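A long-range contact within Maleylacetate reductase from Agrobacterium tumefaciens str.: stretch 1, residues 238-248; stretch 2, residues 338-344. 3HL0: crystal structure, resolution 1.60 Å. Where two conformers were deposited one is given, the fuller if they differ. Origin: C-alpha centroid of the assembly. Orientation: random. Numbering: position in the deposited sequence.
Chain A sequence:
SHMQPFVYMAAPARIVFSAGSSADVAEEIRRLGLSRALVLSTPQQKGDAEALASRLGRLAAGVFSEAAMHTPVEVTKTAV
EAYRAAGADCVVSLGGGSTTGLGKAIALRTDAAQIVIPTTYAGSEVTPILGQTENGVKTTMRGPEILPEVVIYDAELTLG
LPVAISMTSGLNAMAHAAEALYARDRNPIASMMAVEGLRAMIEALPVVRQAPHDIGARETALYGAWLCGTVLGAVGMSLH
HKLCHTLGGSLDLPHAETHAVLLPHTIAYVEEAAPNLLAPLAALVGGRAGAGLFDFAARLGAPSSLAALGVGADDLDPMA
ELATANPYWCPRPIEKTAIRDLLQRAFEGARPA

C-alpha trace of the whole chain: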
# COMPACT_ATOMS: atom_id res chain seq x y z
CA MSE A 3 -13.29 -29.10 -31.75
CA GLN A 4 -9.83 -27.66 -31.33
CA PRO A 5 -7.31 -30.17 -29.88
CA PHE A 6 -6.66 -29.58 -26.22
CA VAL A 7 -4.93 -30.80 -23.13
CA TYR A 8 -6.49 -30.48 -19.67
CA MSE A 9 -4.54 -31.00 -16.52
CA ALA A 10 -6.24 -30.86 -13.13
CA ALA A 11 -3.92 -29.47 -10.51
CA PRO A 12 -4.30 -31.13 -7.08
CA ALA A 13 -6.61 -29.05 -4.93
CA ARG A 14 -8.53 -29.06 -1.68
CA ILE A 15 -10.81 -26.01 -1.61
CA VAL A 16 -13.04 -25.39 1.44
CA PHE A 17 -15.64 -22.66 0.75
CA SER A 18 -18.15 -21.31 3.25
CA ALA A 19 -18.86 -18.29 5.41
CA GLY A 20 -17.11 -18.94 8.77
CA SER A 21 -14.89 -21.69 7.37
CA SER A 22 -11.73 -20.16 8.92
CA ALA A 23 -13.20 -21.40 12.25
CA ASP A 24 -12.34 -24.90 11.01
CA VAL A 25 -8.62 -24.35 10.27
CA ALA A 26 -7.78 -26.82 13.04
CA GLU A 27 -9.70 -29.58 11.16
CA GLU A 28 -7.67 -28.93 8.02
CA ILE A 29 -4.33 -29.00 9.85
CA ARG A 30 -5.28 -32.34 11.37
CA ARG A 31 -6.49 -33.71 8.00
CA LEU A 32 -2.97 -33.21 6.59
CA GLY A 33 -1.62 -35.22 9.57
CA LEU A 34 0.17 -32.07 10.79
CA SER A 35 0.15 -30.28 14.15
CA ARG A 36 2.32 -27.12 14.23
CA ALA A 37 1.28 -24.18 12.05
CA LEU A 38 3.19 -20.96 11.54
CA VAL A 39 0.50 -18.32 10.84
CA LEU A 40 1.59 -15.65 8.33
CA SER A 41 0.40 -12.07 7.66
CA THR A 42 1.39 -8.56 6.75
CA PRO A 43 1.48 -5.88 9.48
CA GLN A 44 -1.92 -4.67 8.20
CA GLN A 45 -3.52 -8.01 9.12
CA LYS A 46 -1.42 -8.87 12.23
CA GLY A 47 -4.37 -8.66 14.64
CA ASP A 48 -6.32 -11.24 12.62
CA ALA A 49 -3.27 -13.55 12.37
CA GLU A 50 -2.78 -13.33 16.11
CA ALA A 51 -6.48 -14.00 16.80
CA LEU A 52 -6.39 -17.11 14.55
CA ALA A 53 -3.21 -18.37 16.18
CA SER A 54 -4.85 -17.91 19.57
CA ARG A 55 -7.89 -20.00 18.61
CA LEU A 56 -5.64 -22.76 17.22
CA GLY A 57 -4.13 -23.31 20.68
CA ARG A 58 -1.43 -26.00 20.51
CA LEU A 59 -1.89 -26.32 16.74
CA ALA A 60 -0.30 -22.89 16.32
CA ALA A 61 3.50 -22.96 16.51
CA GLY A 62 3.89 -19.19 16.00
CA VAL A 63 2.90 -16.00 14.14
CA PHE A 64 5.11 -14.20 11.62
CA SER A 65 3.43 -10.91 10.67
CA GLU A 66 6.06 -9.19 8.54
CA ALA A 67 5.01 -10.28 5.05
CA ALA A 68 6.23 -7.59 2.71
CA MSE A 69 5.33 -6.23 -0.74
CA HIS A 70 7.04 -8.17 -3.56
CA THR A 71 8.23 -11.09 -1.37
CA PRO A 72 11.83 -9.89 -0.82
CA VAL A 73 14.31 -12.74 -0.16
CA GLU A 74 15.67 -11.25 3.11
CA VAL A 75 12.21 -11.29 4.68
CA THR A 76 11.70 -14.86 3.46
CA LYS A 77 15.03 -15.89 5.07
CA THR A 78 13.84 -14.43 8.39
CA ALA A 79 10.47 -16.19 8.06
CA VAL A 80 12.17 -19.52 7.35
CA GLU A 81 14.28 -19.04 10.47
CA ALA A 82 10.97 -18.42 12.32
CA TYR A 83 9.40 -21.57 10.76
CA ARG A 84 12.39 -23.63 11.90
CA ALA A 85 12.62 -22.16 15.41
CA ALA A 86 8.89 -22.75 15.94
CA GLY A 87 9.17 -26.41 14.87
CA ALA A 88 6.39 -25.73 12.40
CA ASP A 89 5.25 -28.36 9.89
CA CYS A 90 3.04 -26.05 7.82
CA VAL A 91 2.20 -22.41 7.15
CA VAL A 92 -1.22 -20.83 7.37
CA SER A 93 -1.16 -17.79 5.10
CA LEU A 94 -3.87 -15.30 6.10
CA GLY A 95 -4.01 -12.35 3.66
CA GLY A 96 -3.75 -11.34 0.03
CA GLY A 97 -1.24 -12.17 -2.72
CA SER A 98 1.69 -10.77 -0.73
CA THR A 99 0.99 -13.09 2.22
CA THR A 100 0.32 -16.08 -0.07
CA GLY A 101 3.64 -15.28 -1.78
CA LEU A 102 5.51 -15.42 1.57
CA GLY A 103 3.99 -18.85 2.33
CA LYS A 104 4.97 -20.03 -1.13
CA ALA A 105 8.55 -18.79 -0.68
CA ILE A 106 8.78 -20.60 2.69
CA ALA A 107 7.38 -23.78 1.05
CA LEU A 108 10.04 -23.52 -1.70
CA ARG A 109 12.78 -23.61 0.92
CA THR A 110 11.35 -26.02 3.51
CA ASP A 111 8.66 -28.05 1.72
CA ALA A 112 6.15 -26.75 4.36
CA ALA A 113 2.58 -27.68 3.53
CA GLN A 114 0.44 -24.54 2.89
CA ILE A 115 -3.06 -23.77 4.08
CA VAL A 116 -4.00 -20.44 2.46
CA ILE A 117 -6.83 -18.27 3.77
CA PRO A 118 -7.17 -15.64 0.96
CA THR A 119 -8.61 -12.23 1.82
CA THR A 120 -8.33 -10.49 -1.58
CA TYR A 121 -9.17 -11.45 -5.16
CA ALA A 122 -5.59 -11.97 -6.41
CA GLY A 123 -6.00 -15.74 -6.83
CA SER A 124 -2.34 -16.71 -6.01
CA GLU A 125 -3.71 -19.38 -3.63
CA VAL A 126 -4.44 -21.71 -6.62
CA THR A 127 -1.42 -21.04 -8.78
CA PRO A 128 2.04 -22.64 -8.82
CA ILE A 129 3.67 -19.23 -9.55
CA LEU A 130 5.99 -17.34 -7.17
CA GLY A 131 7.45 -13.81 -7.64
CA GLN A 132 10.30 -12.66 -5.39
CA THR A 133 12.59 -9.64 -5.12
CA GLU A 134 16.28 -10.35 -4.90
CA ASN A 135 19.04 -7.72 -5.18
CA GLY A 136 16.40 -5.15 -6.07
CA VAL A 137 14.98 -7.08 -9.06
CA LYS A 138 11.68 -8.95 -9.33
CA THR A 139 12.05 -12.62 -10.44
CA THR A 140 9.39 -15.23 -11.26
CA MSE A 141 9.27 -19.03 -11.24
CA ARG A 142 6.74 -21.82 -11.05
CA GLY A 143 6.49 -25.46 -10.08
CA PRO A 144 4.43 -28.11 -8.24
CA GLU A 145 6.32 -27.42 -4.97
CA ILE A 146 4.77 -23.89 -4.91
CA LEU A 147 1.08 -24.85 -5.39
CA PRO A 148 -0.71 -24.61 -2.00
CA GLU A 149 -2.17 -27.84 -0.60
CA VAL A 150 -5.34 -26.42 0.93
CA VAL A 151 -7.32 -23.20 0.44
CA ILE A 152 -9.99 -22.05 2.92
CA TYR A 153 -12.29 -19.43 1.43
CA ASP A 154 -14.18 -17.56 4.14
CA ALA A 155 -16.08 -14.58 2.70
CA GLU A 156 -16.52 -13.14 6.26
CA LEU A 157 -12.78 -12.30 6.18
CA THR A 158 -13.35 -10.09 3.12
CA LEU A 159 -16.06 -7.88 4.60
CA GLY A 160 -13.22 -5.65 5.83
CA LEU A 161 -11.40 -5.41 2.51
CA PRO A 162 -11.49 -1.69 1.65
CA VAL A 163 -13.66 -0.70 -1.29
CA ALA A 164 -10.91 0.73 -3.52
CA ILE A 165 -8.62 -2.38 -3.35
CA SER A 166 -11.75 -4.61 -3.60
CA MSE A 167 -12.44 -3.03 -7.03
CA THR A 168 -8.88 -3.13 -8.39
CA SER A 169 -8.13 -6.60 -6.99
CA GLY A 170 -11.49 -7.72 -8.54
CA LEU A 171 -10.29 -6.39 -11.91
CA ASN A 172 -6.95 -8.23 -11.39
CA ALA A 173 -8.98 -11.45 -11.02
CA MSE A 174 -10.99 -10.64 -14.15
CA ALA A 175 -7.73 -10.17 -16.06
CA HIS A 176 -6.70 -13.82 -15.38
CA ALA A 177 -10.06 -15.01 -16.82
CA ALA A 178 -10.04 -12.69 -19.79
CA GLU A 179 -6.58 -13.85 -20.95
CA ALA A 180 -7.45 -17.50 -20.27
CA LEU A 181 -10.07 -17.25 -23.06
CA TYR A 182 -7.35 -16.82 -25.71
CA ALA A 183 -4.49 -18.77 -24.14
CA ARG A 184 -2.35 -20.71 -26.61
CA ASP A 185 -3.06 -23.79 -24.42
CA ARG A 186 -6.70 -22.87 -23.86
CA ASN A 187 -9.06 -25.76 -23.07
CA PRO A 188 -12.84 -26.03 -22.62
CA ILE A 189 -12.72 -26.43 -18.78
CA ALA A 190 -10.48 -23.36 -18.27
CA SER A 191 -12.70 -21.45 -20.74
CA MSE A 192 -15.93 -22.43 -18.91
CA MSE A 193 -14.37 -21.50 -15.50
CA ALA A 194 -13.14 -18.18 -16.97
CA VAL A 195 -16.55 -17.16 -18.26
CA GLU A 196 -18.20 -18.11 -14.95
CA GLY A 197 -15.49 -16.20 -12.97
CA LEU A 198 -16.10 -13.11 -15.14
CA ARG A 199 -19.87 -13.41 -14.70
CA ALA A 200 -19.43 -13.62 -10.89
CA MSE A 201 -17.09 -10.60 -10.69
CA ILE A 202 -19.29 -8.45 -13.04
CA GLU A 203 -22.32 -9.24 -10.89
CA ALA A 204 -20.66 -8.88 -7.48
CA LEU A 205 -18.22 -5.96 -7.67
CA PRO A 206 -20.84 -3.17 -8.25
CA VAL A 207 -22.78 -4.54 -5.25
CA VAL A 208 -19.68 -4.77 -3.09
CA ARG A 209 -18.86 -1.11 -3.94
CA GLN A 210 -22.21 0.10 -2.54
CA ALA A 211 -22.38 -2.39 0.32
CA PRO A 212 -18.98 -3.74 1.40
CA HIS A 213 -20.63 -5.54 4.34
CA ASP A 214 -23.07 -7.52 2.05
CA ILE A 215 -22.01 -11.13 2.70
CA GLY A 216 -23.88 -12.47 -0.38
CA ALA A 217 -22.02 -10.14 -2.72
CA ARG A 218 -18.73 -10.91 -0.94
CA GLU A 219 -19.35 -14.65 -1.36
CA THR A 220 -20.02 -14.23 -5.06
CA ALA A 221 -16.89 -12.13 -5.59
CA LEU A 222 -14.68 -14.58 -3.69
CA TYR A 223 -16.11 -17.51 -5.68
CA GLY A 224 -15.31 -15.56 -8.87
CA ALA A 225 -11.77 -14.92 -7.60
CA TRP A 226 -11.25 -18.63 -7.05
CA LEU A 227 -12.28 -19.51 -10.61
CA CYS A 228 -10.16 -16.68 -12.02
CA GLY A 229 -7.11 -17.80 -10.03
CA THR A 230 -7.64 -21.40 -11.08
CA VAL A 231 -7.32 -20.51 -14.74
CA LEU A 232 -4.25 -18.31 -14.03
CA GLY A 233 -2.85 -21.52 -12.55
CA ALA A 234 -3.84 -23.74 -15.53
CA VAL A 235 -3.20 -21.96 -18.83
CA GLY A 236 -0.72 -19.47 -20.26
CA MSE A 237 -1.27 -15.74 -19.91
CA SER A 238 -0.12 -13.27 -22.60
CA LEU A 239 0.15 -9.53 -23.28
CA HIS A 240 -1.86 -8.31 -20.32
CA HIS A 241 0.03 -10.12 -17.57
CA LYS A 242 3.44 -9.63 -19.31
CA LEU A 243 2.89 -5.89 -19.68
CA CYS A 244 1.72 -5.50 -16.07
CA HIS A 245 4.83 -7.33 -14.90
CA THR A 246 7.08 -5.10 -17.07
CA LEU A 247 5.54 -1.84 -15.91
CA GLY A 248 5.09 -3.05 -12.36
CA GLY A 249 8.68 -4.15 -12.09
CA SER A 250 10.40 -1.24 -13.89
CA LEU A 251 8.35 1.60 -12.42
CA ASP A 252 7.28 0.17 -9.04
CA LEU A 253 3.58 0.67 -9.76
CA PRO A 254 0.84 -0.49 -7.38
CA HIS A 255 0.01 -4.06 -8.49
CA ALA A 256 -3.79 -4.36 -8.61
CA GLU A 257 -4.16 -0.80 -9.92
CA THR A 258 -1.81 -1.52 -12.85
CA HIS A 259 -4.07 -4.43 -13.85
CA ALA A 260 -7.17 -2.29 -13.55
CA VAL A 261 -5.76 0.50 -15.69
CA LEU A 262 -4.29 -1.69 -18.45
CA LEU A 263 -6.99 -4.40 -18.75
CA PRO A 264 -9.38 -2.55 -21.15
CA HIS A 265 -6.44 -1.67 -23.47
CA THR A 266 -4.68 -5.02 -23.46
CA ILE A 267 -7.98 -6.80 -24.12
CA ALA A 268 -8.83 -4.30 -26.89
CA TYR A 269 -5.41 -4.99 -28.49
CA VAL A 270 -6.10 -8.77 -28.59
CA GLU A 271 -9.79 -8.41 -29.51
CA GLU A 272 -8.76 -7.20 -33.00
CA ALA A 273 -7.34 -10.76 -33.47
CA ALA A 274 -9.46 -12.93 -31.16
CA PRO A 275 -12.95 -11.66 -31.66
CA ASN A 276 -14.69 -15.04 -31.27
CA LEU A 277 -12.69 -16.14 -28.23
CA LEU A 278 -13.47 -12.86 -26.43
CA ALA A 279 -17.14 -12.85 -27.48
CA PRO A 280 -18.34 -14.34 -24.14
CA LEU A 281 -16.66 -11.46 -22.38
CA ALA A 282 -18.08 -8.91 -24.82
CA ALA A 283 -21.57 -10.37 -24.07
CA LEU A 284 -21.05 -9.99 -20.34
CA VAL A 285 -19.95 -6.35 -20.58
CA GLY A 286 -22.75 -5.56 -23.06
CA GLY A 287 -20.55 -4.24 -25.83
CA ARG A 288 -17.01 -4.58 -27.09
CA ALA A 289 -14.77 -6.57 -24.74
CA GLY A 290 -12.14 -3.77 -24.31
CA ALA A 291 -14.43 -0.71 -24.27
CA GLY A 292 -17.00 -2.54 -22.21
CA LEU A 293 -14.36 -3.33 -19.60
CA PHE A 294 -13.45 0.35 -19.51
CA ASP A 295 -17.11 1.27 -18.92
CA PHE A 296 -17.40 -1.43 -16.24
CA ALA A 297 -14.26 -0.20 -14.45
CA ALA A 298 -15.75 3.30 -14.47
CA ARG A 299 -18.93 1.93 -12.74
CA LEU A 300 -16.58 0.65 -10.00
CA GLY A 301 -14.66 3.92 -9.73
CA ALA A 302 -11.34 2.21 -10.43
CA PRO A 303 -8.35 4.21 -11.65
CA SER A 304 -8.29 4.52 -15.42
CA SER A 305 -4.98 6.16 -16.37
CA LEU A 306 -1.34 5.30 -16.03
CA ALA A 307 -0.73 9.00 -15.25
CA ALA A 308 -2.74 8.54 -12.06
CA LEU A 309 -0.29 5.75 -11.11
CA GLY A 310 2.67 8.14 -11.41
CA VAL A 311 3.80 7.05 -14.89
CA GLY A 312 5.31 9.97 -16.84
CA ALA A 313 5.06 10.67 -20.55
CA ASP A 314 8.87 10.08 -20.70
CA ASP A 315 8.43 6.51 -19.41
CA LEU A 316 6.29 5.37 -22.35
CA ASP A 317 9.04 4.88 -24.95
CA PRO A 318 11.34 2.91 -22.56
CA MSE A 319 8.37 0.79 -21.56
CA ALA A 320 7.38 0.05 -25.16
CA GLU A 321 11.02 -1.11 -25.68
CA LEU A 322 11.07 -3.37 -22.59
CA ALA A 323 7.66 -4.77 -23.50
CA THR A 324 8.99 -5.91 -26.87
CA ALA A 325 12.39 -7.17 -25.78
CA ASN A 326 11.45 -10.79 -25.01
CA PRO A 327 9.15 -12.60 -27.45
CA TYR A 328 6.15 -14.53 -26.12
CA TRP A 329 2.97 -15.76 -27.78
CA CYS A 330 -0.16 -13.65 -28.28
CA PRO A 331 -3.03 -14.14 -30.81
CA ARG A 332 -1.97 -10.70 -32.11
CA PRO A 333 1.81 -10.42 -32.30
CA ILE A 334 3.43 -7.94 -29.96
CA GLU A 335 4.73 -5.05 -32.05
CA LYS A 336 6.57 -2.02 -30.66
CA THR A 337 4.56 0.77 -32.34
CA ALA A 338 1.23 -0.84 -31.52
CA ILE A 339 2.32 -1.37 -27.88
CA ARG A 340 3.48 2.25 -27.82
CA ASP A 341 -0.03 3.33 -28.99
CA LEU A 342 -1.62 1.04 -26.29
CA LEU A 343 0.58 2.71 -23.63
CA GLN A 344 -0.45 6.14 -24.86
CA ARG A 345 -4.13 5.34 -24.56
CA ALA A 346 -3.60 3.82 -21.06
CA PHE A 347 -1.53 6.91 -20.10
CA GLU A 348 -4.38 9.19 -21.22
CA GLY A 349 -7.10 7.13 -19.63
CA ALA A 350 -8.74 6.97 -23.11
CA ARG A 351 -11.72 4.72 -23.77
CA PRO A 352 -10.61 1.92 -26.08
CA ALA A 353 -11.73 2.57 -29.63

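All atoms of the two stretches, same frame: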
# COMPACT_ATOMS: atom_id res chain seq x y z
N SER A 238 -0.68 -13.85 -21.39
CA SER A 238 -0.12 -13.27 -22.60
C SER A 238 0.12 -11.79 -22.34
O SER A 238 0.54 -11.43 -21.24
CB SER A 238 -1.04 -13.58 -23.81
OG SER A 238 -0.40 -13.09 -24.99
N LEU A 239 -0.20 -10.95 -23.32
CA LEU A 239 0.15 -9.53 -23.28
C LEU A 239 -0.23 -8.84 -21.96
O LEU A 239 0.55 -8.08 -21.38
CB LEU A 239 -0.52 -8.82 -24.45
CG LEU A 239 -0.51 -7.29 -24.40
CD1 LEU A 239 0.92 -6.78 -24.49
CD2 LEU A 239 -1.40 -6.73 -25.53
N HIS A 240 -1.45 -9.08 -21.50
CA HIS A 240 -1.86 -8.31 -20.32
C HIS A 240 -0.96 -8.57 -19.13
O HIS A 240 -0.47 -7.63 -18.50
CB HIS A 240 -3.33 -8.55 -19.96
CG HIS A 240 -3.71 -7.85 -18.69
ND1 HIS A 240 -4.05 -6.51 -18.63
CD2 HIS A 240 -3.66 -8.29 -17.41
CE1 HIS A 240 -4.24 -6.17 -17.37
NE2 HIS A 240 -4.00 -7.23 -16.60
N HIS A 241 -0.77 -9.84 -18.80
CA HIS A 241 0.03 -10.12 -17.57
C HIS A 241 1.51 -9.77 -17.81
O HIS A 241 2.16 -9.31 -16.88
CB HIS A 241 -0.19 -11.57 -17.10
CG HIS A 241 -1.58 -11.83 -16.59
ND1 HIS A 241 -2.67 -11.93 -17.43
CD2 HIS A 241 -2.05 -12.02 -15.33
CE1 HIS A 241 -3.76 -12.15 -16.70
NE2 HIS A 241 -3.41 -12.20 -15.42
N LYS A 242 2.03 -10.00 -19.01
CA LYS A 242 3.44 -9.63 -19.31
C LYS A 242 3.67 -8.14 -19.17
O LYS A 242 4.63 -7.71 -18.51
CB LYS A 242 3.83 -10.12 -20.68
CG LYS A 242 3.87 -11.67 -20.76
CD LYS A 242 5.17 -12.22 -20.18
CE LYS A 242 5.44 -13.63 -20.68
NZ LYS A 242 4.57 -14.64 -19.99
N LEU A 243 2.76 -7.35 -19.73
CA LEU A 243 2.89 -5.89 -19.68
C LEU A 243 2.77 -5.39 -18.25
O LEU A 243 3.50 -4.48 -17.86
CB LEU A 243 1.91 -5.21 -20.63
CG LEU A 243 2.02 -3.70 -20.80
CD1 LEU A 243 3.44 -3.41 -21.37
CD2 LEU A 243 0.93 -3.22 -21.75
N CYS A 244 1.85 -5.95 -17.45
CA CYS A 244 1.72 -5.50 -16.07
C CYS A 244 3.00 -5.81 -15.30
O CYS A 244 3.47 -5.01 -14.50
CB CYS A 244 0.55 -6.18 -15.36
SG CYS A 244 -1.07 -5.62 -15.90
N HIS A 245 3.58 -6.97 -15.57
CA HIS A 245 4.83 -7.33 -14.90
C HIS A 245 5.96 -6.39 -15.31
O HIS A 245 6.74 -5.96 -14.45
CB HIS A 245 5.20 -8.80 -15.17
CG HIS A 245 6.44 -9.26 -14.46
ND1 HIS A 245 7.69 -9.21 -15.03
CD2 HIS A 245 6.61 -9.79 -13.23
CE1 HIS A 245 8.58 -9.67 -14.18
NE2 HIS A 245 7.95 -10.03 -13.07
N THR A 246 6.04 -6.04 -16.58
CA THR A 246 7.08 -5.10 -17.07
C THR A 246 6.93 -3.74 -16.43
O THR A 246 7.89 -3.18 -15.88
CB THR A 246 7.00 -4.93 -18.59
OG1 THR A 246 7.30 -6.18 -19.18
CG2 THR A 246 7.96 -3.86 -19.07
N LEU A 247 5.74 -3.17 -16.50
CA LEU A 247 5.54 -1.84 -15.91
C LEU A 247 5.67 -1.86 -14.41
O LEU A 247 6.26 -0.95 -13.79
CB LEU A 247 4.13 -1.33 -16.26
CG LEU A 247 3.95 -0.36 -17.40
CD1 LEU A 247 4.52 -0.89 -18.72
CD2 LEU A 247 2.46 -0.04 -17.53
N GLY A 248 5.07 -2.88 -13.80
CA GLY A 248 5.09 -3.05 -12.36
C GLY A 248 6.50 -3.12 -11.84
O GLY A 248 6.86 -2.41 -10.89
N ALA A 338 2.59 -0.59 -31.96
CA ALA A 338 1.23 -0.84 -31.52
C ALA A 338 1.16 -0.89 -29.98
O ALA A 338 0.18 -0.41 -29.39
CB ALA A 338 0.69 -2.12 -32.15
N ILE A 339 2.22 -1.40 -29.36
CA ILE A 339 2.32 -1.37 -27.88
C ILE A 339 2.53 0.08 -27.40
O ILE A 339 1.96 0.51 -26.39
CB ILE A 339 3.43 -2.31 -27.35
CG1 ILE A 339 3.06 -3.78 -27.67
CG2 ILE A 339 3.66 -2.08 -25.87
CD1 ILE A 339 1.66 -4.26 -27.10
N ARG A 340 3.34 0.82 -28.15
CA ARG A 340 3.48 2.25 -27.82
C ARG A 340 2.15 3.01 -27.88
O ARG A 340 1.89 3.84 -27.00
CB ARG A 340 4.57 2.89 -28.71
CG ARG A 340 4.86 4.37 -28.38
CD ARG A 340 5.44 4.54 -26.96
NE ARG A 340 5.61 5.98 -26.71
CZ ARG A 340 4.64 6.77 -26.32
NH1 ARG A 340 3.42 6.28 -26.06
NH2 ARG A 340 4.89 8.09 -26.15
N ASP A 341 1.31 2.73 -28.88
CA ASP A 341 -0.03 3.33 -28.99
C ASP A 341 -0.90 2.90 -27.78
O ASP A 341 -1.60 3.72 -27.22
CB ASP A 341 -0.74 2.86 -30.26
CG ASP A 341 -0.08 3.34 -31.57
OD1 ASP A 341 0.66 4.33 -31.53
OD2 ASP A 341 -0.37 2.69 -32.64
N LEU A 342 -0.86 1.61 -27.45
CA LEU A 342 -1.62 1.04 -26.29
C LEU A 342 -1.21 1.82 -25.01
O LEU A 342 -2.09 2.27 -24.23
CB LEU A 342 -1.29 -0.46 -26.13
CG LEU A 342 -2.06 -1.29 -25.08
CD1 LEU A 342 -1.78 -2.77 -25.35
CD2 LEU A 342 -1.60 -0.97 -23.67
N LEU A 343 0.10 1.96 -24.79
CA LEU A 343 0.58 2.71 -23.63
C LEU A 343 0.10 4.16 -23.64
O LEU A 343 -0.21 4.71 -22.58
CB LEU A 343 2.10 2.57 -23.54
CG LEU A 343 2.59 1.19 -23.15
CD1 LEU A 343 4.13 1.15 -23.32
CD2 LEU A 343 2.17 0.79 -21.73
N GLN A 344 0.03 4.78 -24.82
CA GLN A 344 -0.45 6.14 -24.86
C GLN A 344 -1.89 6.25 -24.47
O GLN A 344 -2.25 7.13 -23.72
CB GLN A 344 -0.25 6.74 -26.25
CG GLN A 344 -0.38 8.24 -26.25
CD GLN A 344 0.80 8.91 -25.63
OE1 GLN A 344 1.91 8.50 -25.85
NE2 GLN A 344 0.56 9.95 -24.84

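Residues 238-248 and 338-344 meet as two helices that cross at a steep angle and touch through aliphatic side chains. The helix of the first stretch begins at Leu239, directly after Ser238 at the N-cap position, and runs on beyond Gly248; the second stretch lies wholly within a helix that extends past both of its ends. Their N-to-C directions differ by 70°, and their axes come no closer than 13.3 Å. Even the nearest pair of alpha carbons, Leu243 CA and Ile339 CA, is 9.4 Å apart. At this separation the backbones cannot touch, and the gap is bridged by long, branched side chains reaching from both helices. Each backbone meets its own hydrogen-bonding needs in the i to i+4 pattern, as in the bond from Leu243 N to Leu239 O (2.9 Å) and that from Leu343 N to Ile339 O (2.8 Å), and no hydrogen bond passes between the stretches.

Leu243 contributes the largest area to the contact, 55 Å² of the 236 Å² buried on both sides together. Its CA-to-CB bond points toward the second helix, and its t, p rotamer places CD2 against two consecutive leucines: Leu243 CD2 lies 3.9 Å from Leu342 CD2 and 4.2 Å from Leu343 CD2. These are methyl-to-methyl distances typical of van der Waals packing, and one methyl group therefore serves two neighbours on the opposing helix.

Leu343, with 45 Å² covered, is the principal residue of the second stretch. Its CA-to-CB bond points sideways, but the end of the side chain comes nearer to the first helix. With chi1 at -70° and chi2 at 171°, CD2 reaches the contact with Leu243 and also approaches Leu247, where Leu343 CD2 and Leu247 CD1 are 4.2 Å apart. Leu247 follows Leu243 by one helical turn, so Leu343 spans successive turns of the first helix. Leu247 has the smallest covered area of the six residues, 21 Å², and its chi1 of -99° falls between the usual wells.

One turn before Leu243, Leu239 covers 42 Å² and shares the t, p rotamer. Leu239 CD1 packs 3.7 Å from Ile339 CD1, the closest approach between the stretches; Leu239 CD2 also lies near that methyl, 4.2 Å from Ile339 CD1, and is 4.0 Å from Leu342 CD1. Leu342, in turn, uses CD1 for Leu239 and CD2 for Leu243, and so links two turns of the first helix.

The contact thus follows the i, i+4 spacing of Leu239, Leu243 and Leu247, which brings all three onto one side of their helix to face Ile339, Leu342 and Leu343. All six side chains are buried and apolar, so their association removes hydrocarbon surface from solvent without requiring polar partners. Polar chemistry lies apart from this contact: on the second helix, Arg340 NH1 donates a 2.7 Å hydrogen bond to Gln344 OE1, one turn along, and neither side chain comes within reach of the first stretch.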